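Local structure of putative uncharacterized protein PH0594 (Pyrococcus horikoshii, 4HXF) at residues Y239-D244 / R428-T433; D191-Y196 / I503-D508; K357-E362 / G434-Q439. The protein probably acts as a serine peptidase of the prolyl oligopeptidase family, an acylaminoacyl peptidase that selects its substrates by assembling into a self-compartmentalizing hexamer. One frame throughout, in Å; residues are numbered along the deposited sequence.

Contact 1: Y239-D244 / R428-T433; sequences YVSEHD and RVLERT. With MG (magnesium ion), chain D.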
loop_
_atom_site.group_PDB
_atom_site.type_symbol
_atom_site.label_atom_id
_atom_site.label_comp_id
_atom_site.label_asym_id
_atom_site.label_seq_id
_atom_site.Cartn_x
_atom_site.Cartn_y
_atom_site.Cartn_z
ATOM N N TYR A 239 10.249 56.573 2.124
ATOM C CA TYR A 239 10.562 55.384 2.943
ATOM C C TYR A 239 9.402 54.418 2.917
ATOM O O TYR A 239 8.239 54.925 3.033
ATOM C CB TYR A 239 10.735 55.819 4.411
ATOM C CG TYR A 239 11.822 56.933 4.500
ATOM C CD1 TYR A 239 13.135 56.620 4.404
ATOM C CD2 TYR A 239 11.469 58.265 4.596
ATOM C CE1 TYR A 239 14.153 57.594 4.428
ATOM C CE2 TYR A 239 12.425 59.265 4.655
ATOM C CZ TYR A 239 13.758 58.922 4.520
ATOM O OH TYR A 239 14.766 59.908 4.509
ATOM N N VAL A 240 9.672 53.135 2.877
ATOM C CA VAL A 240 8.616 52.140 2.890
ATOM C C VAL A 240 7.903 52.262 4.222
ATOM O O VAL A 240 6.697 52.020 4.361
ATOM C CB VAL A 240 9.260 50.758 2.700
ATOM C CG1 VAL A 240 8.247 49.681 2.932
ATOM C CG2 VAL A 240 9.803 50.656 1.240
ATOM N N SER A 241 8.665 52.662 5.251
ATOM C CA SER A 241 8.109 52.848 6.640
ATOM C C SER A 241 7.111 53.990 6.818
ATOM O O SER A 241 6.536 54.101 7.919
ATOM C CB SER A 241 9.234 52.993 7.651
ATOM O OG SER A 241 10.153 51.817 7.586
ATOM N N GLU A 242 6.974 54.874 5.839
ATOM C CA GLU A 242 5.931 55.910 5.875
ATOM C C GLU A 242 4.568 55.276 6.045
ATOM O O GLU A 242 4.373 54.146 5.563
ATOM C CB GLU A 242 5.973 56.815 4.611
ATOM C CG GLU A 242 7.110 57.773 4.534
ATOM C CD GLU A 242 7.074 58.393 3.103
ATOM O OE1 GLU A 242 5.988 58.871 2.669
ATOM O OE2 GLU A 242 8.119 58.581 2.617
ATOM N N HIS A 243 3.623 55.992 6.677
ATOM C CA HIS A 243 2.316 55.474 6.862
ATOM C C HIS A 243 1.641 55.249 5.548
ATOM O O HIS A 243 1.436 56.248 4.813
ATOM C CB HIS A 243 1.505 56.397 7.746
ATOM C CG HIS A 243 1.838 56.345 9.250
ATOM N ND1 HIS A 243 2.561 55.319 9.866
ATOM C CD2 HIS A 243 1.523 57.247 10.243
ATOM C CE1 HIS A 243 2.598 55.567 11.190
ATOM N NE2 HIS A 243 1.959 56.743 11.434
ATOM N N ASP A 244 1.172 54.041 5.316
ATOM C CA ASP A 244 0.227 53.788 4.194
ATOM C C ASP A 244 -1.109 54.353 4.395
ATOM O O ASP A 244 -1.685 54.289 5.492
ATOM C CB ASP A 244 0.133 52.316 3.924
ATOM C CG ASP A 244 1.425 51.787 3.366
ATOM O OD1 ASP A 244 1.845 52.177 2.290
ATOM O OD2 ASP A 244 2.205 51.123 4.075
ATOM N N ARG A 428 11.644 57.801 13.267
ATOM C CA ARG A 428 12.785 58.112 14.164
ATOM C C ARG A 428 13.825 56.985 14.271
ATOM O O ARG A 428 14.959 57.307 14.650
ATOM C CB ARG A 428 12.283 58.393 15.627
ATOM C CG ARG A 428 11.753 59.776 15.746
ATOM C CD ARG A 428 11.128 60.019 17.058
ATOM N NE ARG A 428 10.596 61.376 17.349
ATOM C CZ ARG A 428 11.273 62.330 17.984
ATOM N NH1 ARG A 428 12.554 62.221 18.315
ATOM N NH2 ARG A 428 10.676 63.425 18.271
ATOM N N VAL A 429 13.415 55.735 14.094
ATOM C CA VAL A 429 14.268 54.566 14.299
ATOM C C VAL A 429 15.259 54.411 13.154
ATOM O O VAL A 429 16.257 53.723 13.309
ATOM C CB VAL A 429 13.463 53.248 14.575
ATOM C CG1 VAL A 429 12.751 52.794 13.266
ATOM C CG2 VAL A 429 14.404 52.157 15.145
ATOM N N LEU A 430 14.945 55.014 11.972
ATOM C CA LEU A 430 15.773 54.692 10.755
ATOM C C LEU A 430 17.233 55.232 11.012
ATOM O O LEU A 430 17.458 56.354 11.497
ATOM C CB LEU A 430 15.192 55.365 9.510
ATOM C CG LEU A 430 13.727 54.960 9.121
ATOM C CD1 LEU A 430 13.430 55.569 7.761
ATOM C CD2 LEU A 430 13.488 53.465 9.161
ATOM N N GLU A 431 18.176 54.322 10.773
ATOM C CA GLU A 431 19.598 54.506 11.006
ATOM C C GLU A 431 19.943 54.609 12.483
ATOM O O GLU A 431 21.066 54.949 12.818
ATOM C CB GLU A 431 20.232 55.718 10.212
ATOM C CG GLU A 431 19.963 55.625 8.711
ATOM C CD GLU A 431 20.728 56.713 7.969
ATOM O OE1 GLU A 431 20.049 57.667 7.554
ATOM O OE2 GLU A 431 21.986 56.702 7.909
ATOM N N ARG A 432 18.993 54.311 13.369
ATOM C CA ARG A 432 19.178 54.460 14.826
ATOM C C ARG A 432 18.756 53.251 15.620
ATOM O O ARG A 432 18.453 53.335 16.812
ATOM C CB ARG A 432 18.415 55.718 15.363
ATOM C CG ARG A 432 18.655 56.990 14.625
ATOM C CD ARG A 432 19.967 57.505 14.916
ATOM N NE ARG A 432 20.082 58.118 16.284
ATOM C CZ ARG A 432 21.290 58.553 16.670
ATOM N NH1 ARG A 432 22.346 58.442 15.815
ATOM N NH2 ARG A 432 21.515 58.945 17.903
ATOM N N THR A 433 18.715 52.120 14.966
ATOM C CA THR A 433 18.352 50.860 15.707
ATOM C C THR A 433 19.300 50.560 16.895
ATOM O O THR A 433 20.491 50.624 16.724
ATOM C CB THR A 433 18.430 49.664 14.787
ATOM O OG1 THR A 433 19.728 49.511 14.186
ATOM C CG2 THR A 433 17.346 49.703 13.669
HETATM MG MG MG D . 2.852 50.338 5.924
HETATM O O HOH W 1 4.552 51.519 5.923
HETATM O O HOH W 2 3.423 49.471 7.715
HETATM O O HOH W 3 4.014 48.904 4.796
HETATM O O HOH W 4 1.085 49.063 5.918
#

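Contact 2: D191-Y196 / I503-D508; sequences DVIPRY and IGLWFD. With Y3A (N-[(benzyloxy)carbonyl]glycyl-N-[(2S,3R)-4-chloro-3-hydroxy-1-phenylbutan-2-yl]glycinamide), chain B.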
loop_
_atom_site.group_PDB
_atom_site.type_symbol
_atom_site.label_atom_id
_atom_site.label_comp_id
_atom_site.label_asym_id
_atom_site.label_seq_id
_atom_site.Cartn_x
_atom_site.Cartn_y
_atom_site.Cartn_z
ATOM N N ASP A 191 13.604 48.812 -11.487
ATOM C CA ASP A 191 14.792 49.667 -11.795
ATOM C C ASP A 191 16.019 48.743 -11.904
ATOM O O ASP A 191 15.990 47.886 -12.770
ATOM C CB ASP A 191 14.978 50.733 -10.755
ATOM C CG ASP A 191 13.764 51.794 -10.789
ATOM O OD1 ASP A 191 13.384 52.177 -11.832
ATOM O OD2 ASP A 191 13.400 52.177 -9.755
ATOM N N VAL A 192 17.035 48.851 -11.047
ATOM C CA VAL A 192 18.214 47.862 -11.155
ATOM C C VAL A 192 17.683 46.483 -10.656
ATOM O O VAL A 192 17.954 45.486 -11.275
ATOM C CB VAL A 192 19.358 48.350 -10.337
ATOM C CG1 VAL A 192 20.479 47.294 -10.264
ATOM C CG2 VAL A 192 19.934 49.635 -10.992
ATOM N N ILE A 193 16.802 46.537 -9.655
ATOM C CA ILE A 193 16.060 45.437 -9.159
ATOM C C ILE A 193 14.606 45.833 -9.056
ATOM O O ILE A 193 14.248 47.030 -9.123
ATOM C CB ILE A 193 16.591 44.946 -7.819
ATOM C CG1 ILE A 193 16.491 45.941 -6.678
ATOM C CG2 ILE A 193 18.119 44.575 -8.026
ATOM C CD1 ILE A 193 16.723 45.355 -5.234
ATOM N N PRO A 194 13.704 44.873 -8.836
ATOM C CA PRO A 194 12.308 45.266 -8.538
ATOM C C PRO A 194 12.192 46.045 -7.246
ATOM O O PRO A 194 12.836 45.724 -6.256
ATOM C CB PRO A 194 11.537 43.915 -8.471
ATOM C CG PRO A 194 12.442 42.946 -9.137
ATOM C CD PRO A 194 13.859 43.417 -8.853
ATOM N N ARG A 195 11.366 47.081 -7.272
ATOM C CA ARG A 195 11.188 47.981 -6.114
ATOM C C ARG A 195 10.073 47.532 -5.169
ATOM O O ARG A 195 9.026 48.207 -4.920
ATOM C CB ARG A 195 11.003 49.396 -6.623
ATOM C CG ARG A 195 11.979 49.869 -7.624
ATOM C CD ARG A 195 13.412 49.957 -7.078
ATOM N NE ARG A 195 13.617 50.758 -5.875
ATOM C CZ ARG A 195 13.832 52.080 -5.914
ATOM N NH1 ARG A 195 13.778 52.739 -7.054
ATOM N NH2 ARG A 195 14.057 52.718 -4.778
ATOM N N TYR A 196 10.250 46.326 -4.635
ATOM C CA TYR A 196 9.260 45.691 -3.815
ATOM C C TYR A 196 8.875 46.523 -2.641
ATOM O O TYR A 196 9.744 47.112 -2.067
ATOM C CB TYR A 196 9.827 44.413 -3.264
ATOM C CG TYR A 196 10.183 43.357 -4.278
ATOM C CD1 TYR A 196 11.503 42.985 -4.482
ATOM C CD2 TYR A 196 9.214 42.806 -5.057
ATOM C CE1 TYR A 196 11.791 41.971 -5.387
ATOM C CE2 TYR A 196 9.503 41.805 -6.009
ATOM C CZ TYR A 196 10.821 41.359 -6.121
ATOM O OH TYR A 196 11.060 40.379 -7.084
ATOM N N ILE A 503 14.095 40.491 2.178
ATOM C CA ILE A 503 13.830 41.909 1.956
ATOM C C ILE A 503 15.030 42.804 2.171
ATOM O O ILE A 503 14.956 44.033 2.041
ATOM C CB ILE A 503 12.662 42.346 2.851
ATOM C CG1 ILE A 503 13.003 42.366 4.311
ATOM C CG2 ILE A 503 11.364 41.579 2.481
ATOM C CD1 ILE A 503 11.952 43.006 5.268
ATOM N N GLY A 504 16.182 42.223 2.488
ATOM C CA GLY A 504 17.265 43.036 2.895
ATOM C C GLY A 504 17.822 44.009 1.944
ATOM O O GLY A 504 18.285 45.052 2.362
ATOM N N LEU A 505 17.781 43.710 0.643
ATOM C CA LEU A 505 18.475 44.555 -0.332
ATOM C C LEU A 505 17.893 45.991 -0.290
ATOM O O LEU A 505 18.671 46.947 -0.517
ATOM C CB LEU A 505 18.431 43.998 -1.754
ATOM C CG LEU A 505 19.287 42.803 -2.105
ATOM C CD1 LEU A 505 19.017 42.423 -3.577
ATOM C CD2 LEU A 505 20.755 43.124 -1.740
ATOM N N TRP A 506 16.589 46.094 -0.015
ATOM C CA TRP A 506 15.976 47.421 0.075
ATOM C C TRP A 506 15.650 47.794 1.477
ATOM O O TRP A 506 15.896 48.947 1.836
ATOM C CB TRP A 506 14.764 47.440 -0.869
ATOM C CG TRP A 506 13.826 46.316 -0.664
ATOM C CD1 TRP A 506 13.828 45.091 -1.281
ATOM C CD2 TRP A 506 12.712 46.323 0.197
ATOM N NE1 TRP A 506 12.785 44.328 -0.807
ATOM C CE2 TRP A 506 12.081 44.994 0.044
ATOM C CE3 TRP A 506 12.145 47.271 1.088
ATOM C CZ2 TRP A 506 11.005 44.653 0.741
ATOM C CZ3 TRP A 506 11.038 46.886 1.797
ATOM C CH2 TRP A 506 10.497 45.598 1.636
ATOM N N PHE A 507 15.182 46.892 2.328
ATOM C CA PHE A 507 14.757 47.302 3.631
ATOM C C PHE A 507 15.919 47.657 4.571
ATOM O O PHE A 507 15.800 48.644 5.288
ATOM C CB PHE A 507 13.860 46.299 4.290
ATOM C CG PHE A 507 13.038 46.854 5.459
ATOM C CD1 PHE A 507 12.272 48.047 5.298
ATOM C CD2 PHE A 507 13.077 46.260 6.669
ATOM C CE1 PHE A 507 11.560 48.554 6.386
ATOM C CE2 PHE A 507 12.334 46.732 7.757
ATOM C CZ PHE A 507 11.584 47.891 7.608
ATOM N N ASP A 508 17.013 46.916 4.552
ATOM C CA ASP A 508 18.134 47.271 5.396
ATOM C C ASP A 508 18.716 48.630 4.989
ATOM O O ASP A 508 19.206 49.378 5.836
ATOM C CB ASP A 508 19.277 46.205 5.371
ATOM C CG ASP A 508 19.023 45.010 6.243
ATOM O OD1 ASP A 508 18.082 44.314 6.048
ATOM O OD2 ASP A 508 19.906 44.816 7.054
HETATM N N3 Y3A B . 7.963 43.589 8.232
HETATM C CA3 Y3A B . 9.284 43.941 8.789
HETATM C C3 Y3A B . 9.914 42.606 9.198
HETATM O O3 Y3A B . 9.624 41.496 8.801
HETATM C C4 Y3A B . 10.570 40.964 12.103
HETATM O O4 Y3A B . 10.393 41.998 13.002
HETATM C CA4 Y3A B . 11.431 41.479 10.963
HETATM N N4 Y3A B . 10.769 42.723 10.487
HETATM C CB4 Y3A B . 12.825 42.042 11.366
HETATM C CG4 Y3A B . 13.625 42.553 10.213
HETATM C CD1 Y3A B . 14.092 41.768 9.148
HETATM C CD2 Y3A B . 14.009 43.887 10.206
HETATM C CE1 Y3A B . 14.853 42.273 8.110
HETATM C CE2 Y3A B . 14.766 44.413 9.169
HETATM C CZ4 Y3A B . 15.154 43.627 8.129
HETATM C C15 Y3A B . 9.393 40.003 11.691
#

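Contact 3: K357-E362 / G434-Q439; sequences KSIDLE and GLEDFQ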
loop_
_atom_site.group_PDB
_atom_site.type_symbol
_atom_site.label_atom_id
_atom_site.label_comp_id
_atom_site.label_asym_id
_atom_site.label_seq_id
_atom_site.Cartn_x
_atom_site.Cartn_y
_atom_site.Cartn_z
ATOM N N LYS A 357 8.157 59.053 30.352
ATOM C CA LYS A 357 8.976 59.941 29.552
ATOM C C LYS A 357 10.257 59.217 29.135
ATOM O O LYS A 357 10.870 58.499 29.888
ATOM C CB LYS A 357 9.266 61.221 30.317
ATOM C CG LYS A 357 8.013 62.061 30.607
ATOM C CD LYS A 357 8.298 63.096 31.659
ATOM C CE LYS A 357 7.018 63.834 32.035
ATOM N NZ LYS A 357 5.865 62.947 31.690
ATOM N N SER A 358 10.673 59.495 27.921
ATOM C CA SER A 358 11.932 58.986 27.424
ATOM C C SER A 358 12.588 59.999 26.515
ATOM O O SER A 358 12.177 60.171 25.377
ATOM C CB SER A 358 11.701 57.689 26.710
ATOM O OG SER A 358 12.984 57.155 26.341
ATOM N N ILE A 359 13.653 60.594 27.028
ATOM C CA ILE A 359 14.482 61.554 26.269
ATOM C C ILE A 359 13.507 62.759 26.039
ATOM O O ILE A 359 13.024 63.369 27.018
ATOM C CB ILE A 359 15.181 60.961 25.007
ATOM C CG1 ILE A 359 15.959 59.667 25.360
ATOM C CG2 ILE A 359 16.167 62.022 24.396
ATOM C CD1 ILE A 359 16.572 59.006 24.117
ATOM N N ASP A 360 13.142 62.963 24.785
ATOM C CA ASP A 360 12.278 64.004 24.282
ATOM C C ASP A 360 10.804 63.615 24.109
ATOM O O ASP A 360 10.045 64.420 23.723
ATOM C CB ASP A 360 12.857 64.549 22.917
ATOM C CG ASP A 360 13.058 63.471 21.825
ATOM O OD1 ASP A 360 13.217 62.289 22.150
ATOM O OD2 ASP A 360 13.108 63.850 20.632
ATOM N N LEU A 361 10.384 62.380 24.441
ATOM C CA LEU A 361 9.031 61.950 24.113
ATOM C C LEU A 361 8.336 61.439 25.367
ATOM O O LEU A 361 8.966 61.125 26.326
ATOM C CB LEU A 361 9.109 60.796 23.123
ATOM C CG LEU A 361 9.616 61.088 21.689
ATOM C CD1 LEU A 361 9.695 59.856 20.821
ATOM C CD2 LEU A 361 8.686 62.187 21.114
ATOM N N GLU A 362 7.030 61.355 25.275
ATOM C CA GLU A 362 6.178 60.611 26.236
ATOM C C GLU A 362 5.600 59.416 25.513
ATOM O O GLU A 362 5.122 59.536 24.387
ATOM C CB GLU A 362 5.113 61.517 26.875
ATOM C CG GLU A 362 4.308 60.798 27.980
ATOM C CD GLU A 362 3.319 61.705 28.715
ATOM O OE1 GLU A 362 2.094 61.461 28.576
ATOM O OE2 GLU A 362 3.788 62.716 29.272
ATOM N N GLY A 434 18.726 50.349 18.058
ATOM C CA GLY A 434 19.552 50.049 19.267
ATOM C C GLY A 434 19.951 51.297 20.022
ATOM O O GLY A 434 20.546 51.241 21.089
ATOM N N LEU A 435 19.598 52.487 19.498
ATOM C CA LEU A 435 20.009 53.739 20.115
ATOM C C LEU A 435 18.856 54.285 20.940
ATOM O O LEU A 435 18.598 53.759 22.006
ATOM C CB LEU A 435 20.568 54.736 19.047
ATOM C CG LEU A 435 21.736 54.206 18.190
ATOM C CD1 LEU A 435 22.243 55.247 17.206
ATOM C CD2 LEU A 435 22.866 53.688 19.139
ATOM N N GLU A 436 18.144 55.285 20.462
ATOM C CA GLU A 436 17.036 55.846 21.295
ATOM C C GLU A 436 15.938 54.814 21.581
ATOM O O GLU A 436 15.335 54.820 22.661
ATOM C CB GLU A 436 16.441 57.086 20.649
ATOM C CG GLU A 436 17.307 58.321 20.602
ATOM C CD GLU A 436 18.374 58.247 19.510
ATOM O OE1 GLU A 436 18.273 57.568 18.448
ATOM O OE2 GLU A 436 19.398 58.905 19.704
ATOM N N ASP A 437 15.609 53.914 20.642
ATOM C CA ASP A 437 14.569 52.930 20.907
ATOM C C ASP A 437 14.875 52.026 22.085
ATOM O O ASP A 437 14.014 51.707 22.904
ATOM C CB ASP A 437 14.070 52.174 19.672
ATOM C CG ASP A 437 15.123 51.226 18.996
ATOM O OD1 ASP A 437 16.324 51.324 19.290
ATOM O OD2 ASP A 437 14.696 50.439 18.126
ATOM N N PHE A 438 16.129 51.585 22.201
ATOM C CA PHE A 438 16.553 50.834 23.336
ATOM C C PHE A 438 16.489 51.621 24.620
ATOM O O PHE A 438 16.043 51.127 25.623
ATOM C CB PHE A 438 17.974 50.326 23.116
ATOM C CG PHE A 438 18.535 49.505 24.294
ATOM C CD1 PHE A 438 17.822 48.419 24.790
ATOM C CD2 PHE A 438 19.741 49.813 24.839
ATOM C CE1 PHE A 438 18.333 47.656 25.879
ATOM C CE2 PHE A 438 20.255 49.092 25.890
ATOM C CZ PHE A 438 19.557 48.030 26.402
ATOM N N GLN A 439 16.828 52.894 24.545
ATOM C CA GLN A 439 16.653 53.795 25.680
ATOM C C GLN A 439 15.234 53.882 26.094
ATOM O O GLN A 439 14.935 53.976 27.314
ATOM C CB GLN A 439 17.261 55.194 25.376
ATOM C CG GLN A 439 18.808 55.125 25.168
ATOM C CD GLN A 439 19.598 54.518 26.358
ATOM O OE1 GLN A 439 19.371 54.887 27.508
ATOM N NE2 GLN A 439 20.510 53.560 26.071
#

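Contact 1: Y239-D244 / R428-T433
Tyr-239, Ser-241 and Leu-430 meet where two beta turns face each other, a type I turn from Tyr-239 to Glu-242 and a type II turn from Val-429 to Arg-432, with the CA atoms of Ser-241 and Leu-430 8.9 Å apart. Each turn is closed by its own backbone bond, Glu-242 N to Tyr-239 O and Arg-432 N to Val-429 O, and no hydrogen bond passes between them. The join is made by the fork of Leu-430. Its CD1 branch comes obliquely against the Tyr-239 ring, 3.5 Å from Tyr-239 CD1, while the other branch, CD2, lies 4.0 Å from Ser-241 OG. With CG anti to the carbonyl carbon (chi1 -56°), the tyrosine ring extends from CB toward the leucine. The Ser-241 hydroxyl, although it touches a methyl here, has its polar partner in Glu-510 of helix 504-511. The contact is a small one at the surface: 118 Å² is buried between the two segments, both sides summed.

In the fold, 239-244 lies in the loop between strands 229-232 and 245-249 of one four-stranded propeller sheet, and 428-433 lies in the loop between helices 423-427 and 436-451 of the alpha/beta hydrolase domain, so the contact bridges the two domains. Glu-242 steadies the propeller turn: its OE2 accepts a hydrogen bond from Tyr-239 N at 3.0 Å, from the anti side and 34° out of the carboxylate plane. At the end of the segment Asp-244 OD2 binds the magnesium ion at 2.1 Å, with four waters and Glu-263 also bound to the metal. Water 1 of that shell donates to both Val-240 O and Glu-242 O, each at 2.7 Å, which ties the turn to the metal site.

Contact 2: D191-Y196 / I503-D508
Tyr-196 and Trp-506 cross at about a right angle, and both the backbone carbonyl and the side chain of the tyrosine take part. The carbonyl oxygen Tyr-196 O stands over the centre of the indole, 3.7 Å above its plane, whereas the opposite face carries Ile-503 O and Phe-507 CB, both offset toward the rim. Tyr-196 CB approaches the pyrrole part of the ring system, 3.8 Å from Trp-506 NE1. The phenol then leads away from the helix, and its hydroxyl is hydrogen-bonded to Val-137 O. The indole reaches this carbonyl with Trp-506 CG set between backbone N and carbonyl carbon (chi1 52°).

Beside this pair, Ile-193 and Leu-505 make an apolar contact at an oblique angle: Ile-193 CD1 lies 4.1 Å from Leu-505 CD1 and equally far from Leu-505 CB. Helix 504-511 belongs to the hydrolase domain, and 191-196 lies in the propeller loop between strands 182-188 and 200-206, so these two pairs close a domain interface on the propeller-facing side of the helix, while its Phe-507 and Asp-508 line the inhibitor pocket. There the phenyl ring of Y3A comes to the edge of Phe-507, near its plane, with Phe-507 CD2 3.5 Å from Y3A CE2. A second subunit packs at Ile-193 and Leu-505 through Lys-562 and Asp-563 of that chain. Within the loop, Arg-195 NH1 meets Asp-191 OD2 at 2.8 Å in a salt bridge lying 1° from the guanidinium plane, and Lys-216 also pairs with this carboxylate oxygen.

Contact 3: K357-E362 / G434-Q439
Ser-358 and Ile-359 face the first turn of helix 436-451 from the tight bend between strands 352-358 and 361-368, a two-residue beta hairpin with a type II' turn from Ser-358 to Leu-361. Ser-358 comes first: OG, opposite its own backbone N (chi1 -175°), ends 3.9 Å from Gln-439 O, but its hydrogen-bonding partners are Asp-440, the next residue of the helix, and Asn-443, a turn further on. Ile-359, at phi 66°, takes the first corner of the turn and reaches out with CD1 alone. This methyl lies 3.7 Å from Glu-436 CG and 4.1 Å from Gln-439 CB, lodged against the aliphatic parts of two residues three apart on the helix, and the side chains of Ile-359 and Glu-436 run at about a right angle. Asp-360 turns instead to Arg-416 and Arg-428, and Leu-361 N returns to Ser-358 O, closing the bend.

The chain of Glu-436 bends at chi2 (77°); its CB and CG touch the isoleucine, and its carboxylate forms a salt bridge with Arg-432, which probably offsets its charge. Cohesion between these two segments therefore rests on van der Waals contact, with polar bonding supplied by neighbouring residues.

The three contacts occupy the same side of the chain's centre. Contacts 1 and 2 join propeller loops to the hydrolase domain; contact 3 lies wholly within the latter, between the edge hairpin of its eight-stranded sheet and helix 436-451. Centres of contacts 1 and 2 are 15 Å apart, as are those of 1 and 3, whereas 2 and 3 are 29 Å apart without touching. Contact 1 touches both others: Ser-241 packs on Phe-507 of contact 2, and Val-429 packs on Asp-437 of contact 3. Along the chain, contacts 1 and 3 interlock, their segments alternating, and both fall inside the loop closed by contact 2, tying propeller, inhibitor-pocket helix and sheet edge together.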